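Local coordinates for Tat (Twin-arginine translocation) pathway signal sequence containing protein (Mycobacterium tuberculosis, PDB 5IMU), which is of unknown function but here comprises a C-terminal fragment with an alpha/beta/alpha sandwich, a helical bundle and a bound potassium ion, at residues Gln15-Ile20 with Val86-Ala91; Ile31-Gly36 with Ala90-Asn95; Leu45-Leu50 with Ala77-Leu82. One frame throughout, in Å; residues are numbered along the deposited sequence.

All three contacts belong to the mixed sheet of the alpha/beta/alpha sandwich, in the DUF5632 part of the chain. Interaction 1 packs helix 6-27 against the outermost strand 88-92 and is partly buried. Interaction 2 pairs that same strand, through the shared Ala90 and Ala91, with strand 33-37 and is buried. Interaction 3 sets the short helix 79-83 on the neighbouring strand 44-48, also buried. Their chemistry differs. Backbone hydrogen bonds carry interaction 2, with a side-chain bond added beyond the strands. In interaction 1 a glutamine amide, in part through a water, serves the outer N-H and C=O of Ala91. Interaction 3 combines aliphatic packing with two waters held by Asp49.

Interaction 1: Gln15-Ile20 with Val86-Ala91; sequences QRLQRI and VVAVAA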
ATOM      1  N   GLN A  15     -10.651 -12.767  16.653  1.00 12.71           N
ATOM      2  CA  GLN A  15      -9.797 -13.703  15.925  1.00 10.69           C
ATOM      3  C   GLN A  15      -9.793 -13.407  14.433  1.00 14.94           C
ATOM      4  O   GLN A  15      -8.766 -13.566  13.764  1.00 12.95           O
ATOM      5  CB  GLN A  15     -10.254 -15.137  16.184  1.00 14.90           C
ATOM      6  CG  GLN A  15      -9.964 -15.613  17.589  1.00 18.52           C
ATOM      7  CD  GLN A  15      -8.508 -15.429  17.952  1.00 22.39           C
ATOM      8  OE1 GLN A  15      -7.618 -15.859  17.220  1.00 20.73           O
ATOM      9  NE2 GLN A  15      -8.256 -14.773  19.079  1.00 19.68           N
ATOM     10  N   ARG A  16     -10.936 -12.982  13.893  1.00 12.46           N
ATOM     11  CA  ARG A  16     -11.000 -12.633  12.479  1.00 15.14           C
ATOM     12  C   ARG A  16     -10.060 -11.479  12.153  1.00 17.84           C
ATOM     13  O   ARG A  16      -9.368 -11.501  11.128  1.00 11.35           O
ATOM     14  CB  ARG A  16     -12.436 -12.283  12.097  1.00 17.79           C
ATOM     15  CG  ARG A  16     -12.579 -11.762  10.685  1.00 20.18           C
ATOM     16  CD  ARG A  16     -13.974 -11.229  10.428  1.00 21.36           C
ATOM     17  NE  ARG A  16     -14.066 -10.570   9.130  1.00 29.28           N
ATOM     18  CZ  ARG A  16     -13.890  -9.265   8.941  1.00 31.08           C
ATOM     19  NH1 ARG A  16     -13.616  -8.472   9.970  1.00 21.90           N
ATOM     20  NH2 ARG A  16     -13.992  -8.752   7.723  1.00 23.43           N
ATOM     21  N   LEU A  17     -10.020 -10.462  13.018  1.00  8.96           N
ATOM     22  CA  LEU A  17      -9.112  -9.342  12.796  1.00 13.94           C
ATOM     23  C   LEU A  17      -7.657  -9.789  12.853  1.00 12.83           C
ATOM     24  O   LEU A  17      -6.829  -9.333  12.057  1.00 12.89           O
ATOM     25  CB  LEU A  17      -9.365  -8.241  13.825  1.00 14.99           C
ATOM     26  CG  LEU A  17     -10.618  -7.381  13.649  1.00 22.39           C
ATOM     27  CD1 LEU A  17     -10.698  -6.333  14.748  1.00 14.45           C
ATOM     28  CD2 LEU A  17     -10.629  -6.722  12.282  1.00 15.03           C
ATOM     29  N   GLN A  18      -7.325 -10.680  13.790  1.00 10.51           N
ATOM     30  CA  GLN A  18      -5.937 -11.110  13.923  1.00 14.11           C
ATOM     31  C   GLN A  18      -5.488 -11.920  12.712  1.00  9.11           C
ATOM     32  O   GLN A  18      -4.342 -11.792  12.266  1.00 10.96           O
ATOM     33  CB  GLN A  18      -5.749 -11.915  15.209  1.00 12.99           C
ATOM     34  CG  GLN A  18      -4.291 -12.076  15.613  1.00 17.75           C
ATOM     35  CD  GLN A  18      -3.630 -10.750  15.947  1.00 14.80           C
ATOM     36  OE1 GLN A  18      -3.955 -10.119  16.951  1.00 10.35           O
ATOM     37  NE2 GLN A  18      -2.712 -10.310  15.091  1.00 14.20           N
ATOM     38  N   ARG A  19      -6.372 -12.762  12.167  1.00 12.41           N
ATOM     39  CA  ARG A  19      -6.021 -13.510  10.963  1.00 10.19           C
ATOM     40  C   ARG A  19      -5.793 -12.576   9.782  1.00 14.22           C
ATOM     41  O   ARG A  19      -4.921 -12.829   8.942  1.00  9.91           O
ATOM     42  CB  ARG A  19      -7.105 -14.536  10.627  1.00 14.10           C
ATOM     43  CG  ARG A  19      -7.210 -15.686  11.615  1.00 17.55           C
ATOM     44  CD  ARG A  19      -8.063 -16.822  11.057  1.00 21.00           C
ATOM     45  NE  ARG A  19      -9.428 -16.403  10.751  1.00 20.17           N
ATOM     46  CZ  ARG A  19     -10.430 -16.428  11.624  1.00 22.86           C
ATOM     47  NH1 ARG A  19     -10.222 -16.852  12.861  1.00 17.82           N
ATOM     48  NH2 ARG A  19     -11.641 -16.028  11.261  1.00 21.15           N
ATOM     49  N   ILE A  20      -6.565 -11.491   9.699  1.00 10.37           N
ATOM     50  CA  ILE A  20      -6.367 -10.515   8.630  1.00 10.28           C
ATOM     51  C   ILE A  20      -5.012  -9.831   8.779  1.00 10.35           C
ATOM     52  O   ILE A  20      -4.269  -9.672   7.804  1.00 10.11           O
ATOM     53  CB  ILE A  20      -7.520  -9.496   8.616  1.00 12.10           C
ATOM     54  CG1 ILE A  20      -8.795 -10.145   8.073  1.00 14.81           C
ATOM     55  CG2 ILE A  20      -7.150  -8.270   7.791  1.00 18.52           C
ATOM     56  CD1 ILE A  20      -9.994  -9.233   8.087  1.00 19.12           C
ATOM     57  N   VAL A  86     -12.371   2.633  16.502  1.00 10.93           N
ATOM     58  CA  VAL A  86     -12.786   1.274  16.177  1.00 13.71           C
ATOM     59  C   VAL A  86     -13.298   0.615  17.452  1.00 14.08           C
ATOM     60  O   VAL A  86     -13.127   1.134  18.556  1.00 10.19           O
ATOM     61  CB  VAL A  86     -11.640   0.440  15.564  1.00 15.35           C
ATOM     62  CG1 VAL A  86     -11.298   0.936  14.168  1.00 12.77           C
ATOM     63  CG2 VAL A  86     -10.420   0.501  16.457  1.00 12.70           C
ATOM     64  N   VAL A  87     -13.933  -0.548  17.289  1.00 10.83           N
ATOM     65  CA  VAL A  87     -14.481  -1.304  18.412  1.00 10.93           C
ATOM     66  C   VAL A  87     -13.751  -2.619  18.643  1.00 11.29           C
ATOM     67  O   VAL A  87     -14.144  -3.385  19.537  1.00 12.26           O
ATOM     68  CB  VAL A  87     -15.992  -1.553  18.239  1.00 13.34           C
ATOM     69  CG1 VAL A  87     -16.729  -0.228  18.090  1.00 12.69           C
ATOM     70  CG2 VAL A  87     -16.254  -2.455  17.045  1.00 14.27           C
ATOM     71  N   ALA A  88     -12.706  -2.909  17.869  1.00 10.43           N
ATOM     72  CA  ALA A  88     -11.820  -4.041  18.116  1.00 10.90           C
ATOM     73  C   ALA A  88     -10.542  -3.819  17.321  1.00 12.77           C
ATOM     74  O   ALA A  88     -10.577  -3.260  16.222  1.00  9.08           O
ATOM     75  CB  ALA A  88     -12.471  -5.376  17.731  1.00 11.22           C
ATOM     76  N   VAL A  89      -9.415  -4.250  17.890  1.00  9.41           N
ATOM     77  CA  VAL A  89      -8.094  -3.972  17.335  1.00 10.18           C
ATOM     78  C   VAL A  89      -7.245  -5.238  17.359  1.00 12.84           C
ATOM     79  O   VAL A  89      -7.267  -5.995  18.335  1.00 11.72           O
ATOM     80  CB  VAL A  89      -7.367  -2.850  18.110  1.00 17.42           C
ATOM     81  CG1 VAL A  89      -6.006  -2.559  17.486  1.00 21.24           C
ATOM     82  CG2 VAL A  89      -8.206  -1.594  18.165  1.00 20.49           C
ATOM     83  N   ALA A  90      -6.493  -5.459  16.278  1.00 12.76           N
ATOM     84  CA  ALA A  90      -5.402  -6.426  16.235  1.00  8.41           C
ATOM     85  C   ALA A  90      -4.213  -5.778  15.537  1.00 12.04           C
ATOM     86  O   ALA A  90      -4.382  -4.876  14.711  1.00 10.01           O
ATOM     87  CB  ALA A  90      -5.802  -7.720  15.508  1.00  9.75           C
ATOM     88  N   ALA A  91      -3.007  -6.236  15.870  1.00 10.14           N
ATOM     89  CA  ALA A  91      -1.810  -5.602  15.338  1.00  8.72           C
ATOM     90  C   ALA A  91      -0.672  -6.606  15.217  1.00 11.37           C
ATOM     91  O   ALA A  91      -0.737  -7.733  15.716  1.00 11.14           O
ATOM     92  CB  ALA A  91      -1.380  -4.412  16.204  1.00 11.90           C
TER
HETATM   93  O   HOH W   1      -2.784  -7.991  18.218  1.00 12.24           O
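Gln18 and Leu17 of helix 6-27 meet Ala90, Ala91 and Ala88 of strand 88-92. A helix of one outer layer packs here on the edge strand of the sheet, consistent with an alpha/beta/alpha sandwich. The short axes run in roughly the same direction, 31° apart, and come within 7.4 Å of each other. This close approach is consistent with the small alanine side chains that face the helix.

Gln18 carries the polar part. From CB, its CG lies anti to the backbone N (chi1 -164°). The chain then bends at chi2, which brings CD next to the methyl of Ala90. The amide oxygen OE1 continues over this methyl, 3.4 Å from Ala90 CB. OE1 also accepts a hydrogen bond from water 1, and that water accepts from Ala91 N at 2.9 Å. The other amide atom, NE2, reaches the same residue directly. Its bond to Ala91 O is weak at 3.3 Å but fairly straight, 166° at the hydrogen. NE2 also bonds Asp22 OD1, one turn further along the helix. The N-H and C=O of Ala91 both point out of the sheet edge, where no further strand of this chain follows. The amide of Gln18 and its water therefore serve both groups. Gln14 does similar work nearby by bonding Val89 O.

Leu17 supplies the apolar part. Its CB packs on Ala90 CB at 4.0 Å. The rest of the side chain extends back toward the start of the strand and also touches Thr44, a ligand of the potassium ion, which lies about 9 Å from the Leu17 side chain. The CD1 methyl of Leu17 rests against Ala88, 3.6 Å from Ala88 CB and closer still, 3.4 Å, to Ala88 O.

Interaction 2: Ile31-Gly36 with Ala90-Asn95; sequences ISWAAG and AAHESN
Ala90 and Ala35 exchange two backbone hydrogen bonds, Ala90 N to Ala35 O and Ala35 N to Ala90 O. They open an antiparallel pairing of strands 88-92 and 33-37. Next, Ala91 forms a non-hydrogen-bonded pair with Ala34. Their methyls lie 4.1 Å apart, on the sheet face that helix 79-83 covers. His92 and Trp33 make the second hydrogen-bonded pair, at 2.9 Å from His92 N to Trp33 O and 3.0 Å from Trp33 N to His92 O. Their side chains share the face under helix 6-27. His92 CD2 comes to the indole edge, 3.9 Å from Trp33 CD1, with the ring planes oblique at 47°. Ile31 O lies in the plane of the imidazole, 3.3 Å from His92 CD2. Beyond the strand, Glu93 OE2 is weakly linked through water 2 to Ser32 OG. Ser32 OG is anti to its own carbonyl carbon (chi1 -68°), which turns it toward Ser94. Ser94 N donates to it at 3.1 Å, and Ser94 CB packs on the Ile31 backbone. Trp33 NE1 bonds Glu28 O, and His92 NE2 bonds Pro29 O. A carbonyl can only accept, which implies that His92 NE2 carries a hydrogen.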
ATOM      1  N   ILE A  31       7.485  -4.578   8.715  1.00 15.28           N
ATOM      2  CA  ILE A  31       6.797  -3.343   9.066  1.00 13.24           C
ATOM      3  C   ILE A  31       5.599  -3.679   9.944  1.00 14.73           C
ATOM      4  O   ILE A  31       5.116  -4.813   9.970  1.00 10.48           O
ATOM      5  CB  ILE A  31       6.346  -2.548   7.823  1.00 14.25           C
ATOM      6  CG1 ILE A  31       5.282  -3.328   7.049  1.00 12.56           C
ATOM      7  CG2 ILE A  31       7.538  -2.233   6.931  1.00  9.84           C
ATOM      8  CD1 ILE A  31       4.886  -2.670   5.739  1.00 11.22           C
ATOM      9  N   SER A  32       5.115  -2.668  10.664  1.00 10.39           N
ATOM     10  CA  SER A  32       4.012  -2.861  11.597  1.00 11.72           C
ATOM     11  C   SER A  32       2.670  -2.739  10.886  1.00 12.23           C
ATOM     12  O   SER A  32       2.506  -1.922   9.976  1.00 11.77           O
ATOM     13  CB  SER A  32       4.090  -1.843  12.738  1.00 11.31           C
ATOM     14  OG  SER A  32       5.216  -2.092  13.560  1.00 12.89           O
ATOM     15  N   TRP A  33       1.710  -3.561  11.312  1.00 11.29           N
ATOM     16  CA  TRP A  33       0.373  -3.591  10.738  1.00  9.46           C
ATOM     17  C   TRP A  33      -0.668  -3.523  11.846  1.00  9.81           C
ATOM     18  O   TRP A  33      -0.400  -3.885  12.994  1.00 11.65           O
ATOM     19  CB  TRP A  33       0.126  -4.872   9.924  1.00  8.56           C
ATOM     20  CG  TRP A  33       1.035  -5.083   8.748  1.00 15.87           C
ATOM     21  CD1 TRP A  33       2.227  -5.749   8.743  1.00 11.04           C
ATOM     22  CD2 TRP A  33       0.804  -4.663   7.398  1.00 13.53           C
ATOM     23  NE1 TRP A  33       2.761  -5.755   7.476  1.00  8.70           N
ATOM     24  CE2 TRP A  33       1.905  -5.096   6.633  1.00 12.74           C
ATOM     25  CE3 TRP A  33      -0.223  -3.958   6.763  1.00 12.99           C
ATOM     26  CZ2 TRP A  33       2.009  -4.845   5.266  1.00 13.35           C
ATOM     27  CZ3 TRP A  33      -0.118  -3.710   5.405  1.00 12.70           C
ATOM     28  CH2 TRP A  33       0.989  -4.153   4.672  1.00  9.32           C
ATOM     29  N   ALA A  34      -1.870  -3.076  11.484  1.00 11.74           N
ATOM     30  CA  ALA A  34      -3.006  -3.119  12.392  1.00  9.11           C
ATOM     31  C   ALA A  34      -4.297  -3.173  11.588  1.00 11.11           C
ATOM     32  O   ALA A  34      -4.375  -2.646  10.475  1.00 11.85           O
ATOM     33  CB  ALA A  34      -3.031  -1.915  13.339  1.00  9.92           C
ATOM     34  N   ALA A  35      -5.309  -3.816  12.165  1.00 13.08           N
ATOM     35  CA  ALA A  35      -6.644  -3.857  11.588  1.00 10.07           C
ATOM     36  C   ALA A  35      -7.678  -3.631  12.680  1.00 12.33           C
ATOM     37  O   ALA A  35      -7.507  -4.072  13.820  1.00 12.06           O
ATOM     38  CB  ALA A  35      -6.921  -5.184  10.874  1.00 10.77           C
ATOM     39  N   GLY A  36      -8.752  -2.944  12.322  1.00 10.27           N
ATOM     40  CA  GLY A  36      -9.787  -2.606  13.282  1.00 14.75           C
ATOM     41  C   GLY A  36     -11.158  -2.647  12.645  1.00 14.01           C
ATOM     42  O   GLY A  36     -11.315  -2.438  11.440  1.00 12.70           O
ATOM     43  N   ALA A  90      -6.493  -5.459  16.278  1.00 12.76           N
ATOM     44  CA  ALA A  90      -5.402  -6.426  16.235  1.00  8.41           C
ATOM     45  C   ALA A  90      -4.213  -5.778  15.537  1.00 12.04           C
ATOM     46  O   ALA A  90      -4.382  -4.876  14.711  1.00 10.01           O
ATOM     47  CB  ALA A  90      -5.802  -7.720  15.508  1.00  9.75           C
ATOM     48  N   ALA A  91      -3.007  -6.236  15.870  1.00 10.14           N
ATOM     49  CA  ALA A  91      -1.810  -5.602  15.338  1.00  8.72           C
ATOM     50  C   ALA A  91      -0.672  -6.606  15.217  1.00 11.37           C
ATOM     51  O   ALA A  91      -0.737  -7.733  15.716  1.00 11.14           O
ATOM     52  CB  ALA A  91      -1.380  -4.412  16.204  1.00 11.90           C
ATOM     53  N   HIS A  92       0.382  -6.165  14.531  1.00  9.37           N
ATOM     54  CA  HIS A  92       1.625  -6.902  14.353  1.00 11.98           C
ATOM     55  C   HIS A  92       2.766  -5.907  14.468  1.00 10.47           C
ATOM     56  O   HIS A  92       2.771  -4.891  13.769  1.00 12.73           O
ATOM     57  CB  HIS A  92       1.660  -7.605  12.987  1.00 10.60           C
ATOM     58  CG  HIS A  92       3.032  -8.015  12.542  1.00 14.07           C
ATOM     59  ND1 HIS A  92       3.582  -9.241  12.850  1.00 12.95           N
ATOM     60  CD2 HIS A  92       3.956  -7.368  11.792  1.00 11.83           C
ATOM     61  CE1 HIS A  92       4.787  -9.328  12.317  1.00 17.52           C
ATOM     62  NE2 HIS A  92       5.040  -8.204  11.671  1.00 15.39           N
ATOM     63  N   GLU A  93       3.712  -6.177  15.361  1.00 10.00           N
ATOM     64  CA  GLU A  93       4.887  -5.330  15.491  1.00 13.60           C
ATOM     65  C   GLU A  93       5.953  -5.794  14.510  1.00 11.98           C
ATOM     66  O   GLU A  93       6.149  -6.997  14.316  1.00 12.99           O
ATOM     67  CB  GLU A  93       5.435  -5.357  16.920  1.00 13.81           C
ATOM     68  CG  GLU A  93       6.603  -4.399  17.164  1.00 17.93           C
ATOM     69  CD  GLU A  93       6.211  -2.930  17.060  1.00 23.95           C
ATOM     70  OE1 GLU A  93       5.002  -2.620  17.107  1.00 21.81           O
ATOM     71  OE2 GLU A  93       7.119  -2.081  16.936  1.00 25.60           O
ATOM     72  N   SER A  94       6.628  -4.828  13.889  1.00 13.18           N
ATOM     73  CA  SER A  94       7.622  -5.126  12.866  1.00 15.98           C
ATOM     74  C   SER A  94       8.654  -6.124  13.374  1.00 17.05           C
ATOM     75  O   SER A  94       9.158  -6.001  14.495  1.00 16.45           O
ATOM     76  CB  SER A  94       8.310  -3.835  12.419  1.00 19.42           C
ATOM     77  OG  SER A  94       8.975  -3.208  13.501  1.00 25.76           O
ATOM     78  N   ASN A  95       8.936  -7.131  12.543  1.00 16.69           N
ATOM     79  CA  ASN A  95       9.945  -8.172  12.741  1.00 19.43           C
ATOM     80  C   ASN A  95       9.507  -9.271  13.702  1.00 24.00           C
ATOM     81  O   ASN A  95      10.316 -10.147  14.038  1.00 22.67           O
ATOM     82  CB  ASN A  95      11.288  -7.585  13.195  1.00 19.76           C
ATOM     83  CG  ASN A  95      11.891  -6.653  12.161  1.00 21.78           C
ATOM     84  OD1 ASN A  95      11.941  -6.979  10.974  1.00 25.02           O
ATOM     85  ND2 ASN A  95      12.353  -5.489  12.603  1.00 29.04           N
TER
HETATM   86  O   HOH W   2       7.227  -0.157  14.057  1.00 33.38           O

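Interaction 3: Leu45-Leu50 with Ala77-Leu82; sequences LLVTDL and ADVIDL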
ATOM      1  N   LEU A  45     -10.879  -1.860   8.714  1.00 10.88           N
ATOM      2  CA  LEU A  45      -9.830  -0.949   8.275  1.00 12.22           C
ATOM      3  C   LEU A  45      -8.467  -1.588   8.504  1.00 13.71           C
ATOM      4  O   LEU A  45      -8.211  -2.131   9.582  1.00 11.42           O
ATOM      5  CB  LEU A  45      -9.925   0.379   9.029  1.00 12.48           C
ATOM      6  CG  LEU A  45      -8.866   1.441   8.734  1.00 16.86           C
ATOM      7  CD1 LEU A  45      -8.997   1.951   7.308  1.00 16.87           C
ATOM      8  CD2 LEU A  45      -8.975   2.582   9.730  1.00 18.21           C
ATOM      9  N   LEU A  46      -7.598  -1.519   7.495  1.00  8.39           N
ATOM     10  CA  LEU A  46      -6.264  -2.108   7.553  1.00 11.93           C
ATOM     11  C   LEU A  46      -5.220  -1.038   7.270  1.00 13.66           C
ATOM     12  O   LEU A  46      -5.347  -0.283   6.298  1.00 11.18           O
ATOM     13  CB  LEU A  46      -6.125  -3.253   6.546  1.00 16.02           C
ATOM     14  CG  LEU A  46      -4.743  -3.904   6.468  1.00 24.82           C
ATOM     15  CD1 LEU A  46      -4.362  -4.548   7.792  1.00 17.30           C
ATOM     16  CD2 LEU A  46      -4.698  -4.919   5.345  1.00 24.01           C
ATOM     17  N   VAL A  47      -4.187  -0.973   8.114  1.00 13.92           N
ATOM     18  CA  VAL A  47      -3.163   0.060   8.002  1.00 10.67           C
ATOM     19  C   VAL A  47      -1.780  -0.531   8.244  1.00 14.87           C
ATOM     20  O   VAL A  47      -1.623  -1.566   8.899  1.00 10.37           O
ATOM     21  CB  VAL A  47      -3.392   1.225   8.994  1.00 10.88           C
ATOM     22  CG1 VAL A  47      -4.770   1.845   8.809  1.00 11.13           C
ATOM     23  CG2 VAL A  47      -3.192   0.753  10.430  1.00 10.72           C
ATOM     24  N   THR A  48      -0.777   0.141   7.684  1.00 13.00           N
ATOM     25  CA  THR A  48       0.600   0.086   8.144  1.00 10.44           C
ATOM     26  C   THR A  48       1.085   1.522   8.290  1.00  9.87           C
ATOM     27  O   THR A  48       0.534   2.442   7.681  1.00 10.29           O
ATOM     28  CB  THR A  48       1.514  -0.686   7.179  1.00 12.63           C
ATOM     29  OG1 THR A  48       2.871  -0.608   7.637  1.00 11.44           O
ATOM     30  CG2 THR A  48       1.428  -0.098   5.778  1.00 11.06           C
ATOM     31  N   ASP A  49       2.112   1.719   9.114  1.00 10.24           N
ATOM     32  CA  ASP A  49       2.662   3.053   9.319  1.00 14.13           C
ATOM     33  C   ASP A  49       3.831   3.353   8.388  1.00 14.68           C
ATOM     34  O   ASP A  49       4.576   4.312   8.629  1.00 12.97           O
ATOM     35  CB  ASP A  49       3.075   3.243  10.782  1.00 12.80           C
ATOM     36  CG  ASP A  49       4.184   2.298  11.214  1.00 14.78           C
ATOM     37  OD1 ASP A  49       4.532   1.370  10.453  1.00 15.46           O
ATOM     38  OD2 ASP A  49       4.713   2.488  12.331  1.00 14.46           O
ATOM     39  N   LEU A  50       4.000   2.557   7.328  1.00 15.71           N
ATOM     40  CA  LEU A  50       5.086   2.786   6.380  1.00 10.85           C
ATOM     41  C   LEU A  50       5.005   4.180   5.767  1.00 12.83           C
ATOM     42  O   LEU A  50       6.020   4.876   5.652  1.00 16.41           O
ATOM     43  CB  LEU A  50       5.056   1.716   5.288  1.00 11.90           C
ATOM     44  CG  LEU A  50       6.096   1.790   4.165  1.00  8.94           C
ATOM     45  CD1 LEU A  50       7.509   1.605   4.703  1.00 12.56           C
ATOM     46  CD2 LEU A  50       5.792   0.759   3.085  1.00 10.09           C
ATOM     47  N   ALA A  77       2.605   9.055  13.635  1.00 22.43           N
ATOM     48  CA  ALA A  77       1.439   8.285  14.045  1.00 22.07           C
ATOM     49  C   ALA A  77       1.717   6.795  13.893  1.00 19.30           C
ATOM     50  O   ALA A  77       2.151   6.339  12.831  1.00 19.34           O
ATOM     51  CB  ALA A  77       0.218   8.687  13.218  1.00 16.97           C
ATOM     52  N   ASP A  78       1.477   6.038  14.960  1.00 15.01           N
ATOM     53  CA  ASP A  78       1.667   4.598  14.926  1.00 21.80           C
ATOM     54  C   ASP A  78       0.405   3.921  14.389  1.00 16.27           C
ATOM     55  O   ASP A  78      -0.607   4.567  14.107  1.00 17.40           O
ATOM     56  CB  ASP A  78       2.055   4.077  16.312  1.00 18.68           C
ATOM     57  CG  ASP A  78       0.887   4.054  17.284  1.00 20.20           C
ATOM     58  OD1 ASP A  78      -0.038   4.880  17.147  1.00 28.51           O
ATOM     59  OD2 ASP A  78       0.891   3.200  18.194  1.00 33.80           O
ATOM     60  N   VAL A  79       0.468   2.594  14.245  1.00 14.04           N
ATOM     61  CA  VAL A  79      -0.638   1.862  13.630  1.00 15.26           C
ATOM     62  C   VAL A  79      -1.909   1.983  14.458  1.00 13.83           C
ATOM     63  O   VAL A  79      -3.017   1.997  13.907  1.00 12.12           O
ATOM     64  CB  VAL A  79      -0.246   0.387  13.410  1.00 12.43           C
ATOM     65  CG1 VAL A  79       0.817   0.282  12.330  1.00 12.77           C
ATOM     66  CG2 VAL A  79       0.240  -0.240  14.710  1.00  9.43           C
ATOM     67  N   ILE A  80      -1.782   2.078  15.782  1.00 10.91           N
ATOM     68  CA  ILE A  80      -2.965   2.240  16.624  1.00 11.91           C
ATOM     69  C   ILE A  80      -3.617   3.593  16.361  1.00 15.71           C
ATOM     70  O   ILE A  80      -4.834   3.690  16.166  1.00 11.24           O
ATOM     71  CB  ILE A  80      -2.600   2.068  18.109  1.00 11.74           C
ATOM     72  CG1 ILE A  80      -1.790   0.788  18.318  1.00 14.62           C
ATOM     73  CG2 ILE A  80      -3.859   2.034  18.957  1.00 15.63           C
ATOM     74  CD1 ILE A  80      -2.502  -0.470  17.875  1.00 18.96           C
ATOM     75  N   ASP A  81      -2.809   4.660  16.349  1.00 13.03           N
ATOM     76  CA  ASP A  81      -3.334   5.989  16.042  1.00 13.41           C
ATOM     77  C   ASP A  81      -3.963   6.032  14.653  1.00 16.25           C
ATOM     78  O   ASP A  81      -4.995   6.687  14.452  1.00 14.17           O
ATOM     79  CB  ASP A  81      -2.224   7.037  16.144  1.00 18.99           C
ATOM     80  CG  ASP A  81      -1.785   7.294  17.574  1.00 33.86           C
ATOM     81  OD1 ASP A  81      -0.888   8.141  17.775  1.00 45.50           O
ATOM     82  OD2 ASP A  81      -2.334   6.654  18.495  1.00 26.86           O
ATOM     83  N   LEU A  82      -3.357   5.342  13.681  1.00 14.62           N
ATOM     84  CA  LEU A  82      -3.857   5.397  12.310  1.00 10.14           C
ATOM     85  C   LEU A  82      -5.227   4.744  12.175  1.00 13.56           C
ATOM     86  O   LEU A  82      -6.013   5.137  11.306  1.00 11.76           O
ATOM     87  CB  LEU A  82      -2.857   4.735  11.358  1.00  9.28           C
ATOM     88  CG  LEU A  82      -1.568   5.509  11.076  1.00 11.35           C
ATOM     89  CD1 LEU A  82      -0.615   4.675  10.233  1.00 11.16           C
ATOM     90  CD2 LEU A  82      -1.882   6.827  10.383  1.00 10.00           C
TER
HETATM   91  O   HOH W   3       3.264   1.643  14.437  1.00 14.69           O
HETATM   92  O   HOH W   4       4.957   5.085  13.294  1.00 28.45           O
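Asp49 OD2 accepts hydrogen bonds from two waters, and both lead to segment 77-82. Water 3 donates to Asp49 OD2 at 2.7 Å and accepts from Val79 N at 3.0 Å. Water 4 donates to Asp49 OD2 at 2.8 Å and to Ala77 O as well. The polar links from the carboxylate to the start of helix 79-83 run through these waters. Its other oxygen, OD1, bonds the hydroxyl of Tyr178, which follows helix 157-177. Asp49 CG stands between the backbone N and the carbonyl carbon (chi1 63°), the crowded position, and this puts CG against Val79 CG1. The nearby helix N-terminus would probably favour the negative charge of the carboxylate.

The helix start has its own cap. Asp78 is the N-cap residue, and its OD1 accepts from Asp81 N at 2.9 Å. The donor comes from above the carboxylate plane, 43° out of it.

Helix 79-83 lies on one face of the sheet, and helix 6-27 lies on the opposite face. This is consistent with the two outer layers of the alpha/beta/alpha sandwich around strand 44-48. Within this contact, Val79 and Leu82 lie on the strand; Leu83 also touches Leu45 and Val47. Val79 CG1 sits 3.8 Å from Asp49 N, a buried N-H for which the model has no partner. Leu82 CD1 meets the same residue at Asp49 CA and lies 3.6 Å from Thr48 O. Thr48 itself turns its side chain away from the helix, and its OG1 bonds Ser32 O on the neighbouring segment. Further back, Val47 CG2 meets both helix residues, 3.7 Å from Val79 O and 4.1 Å from Leu82 CB.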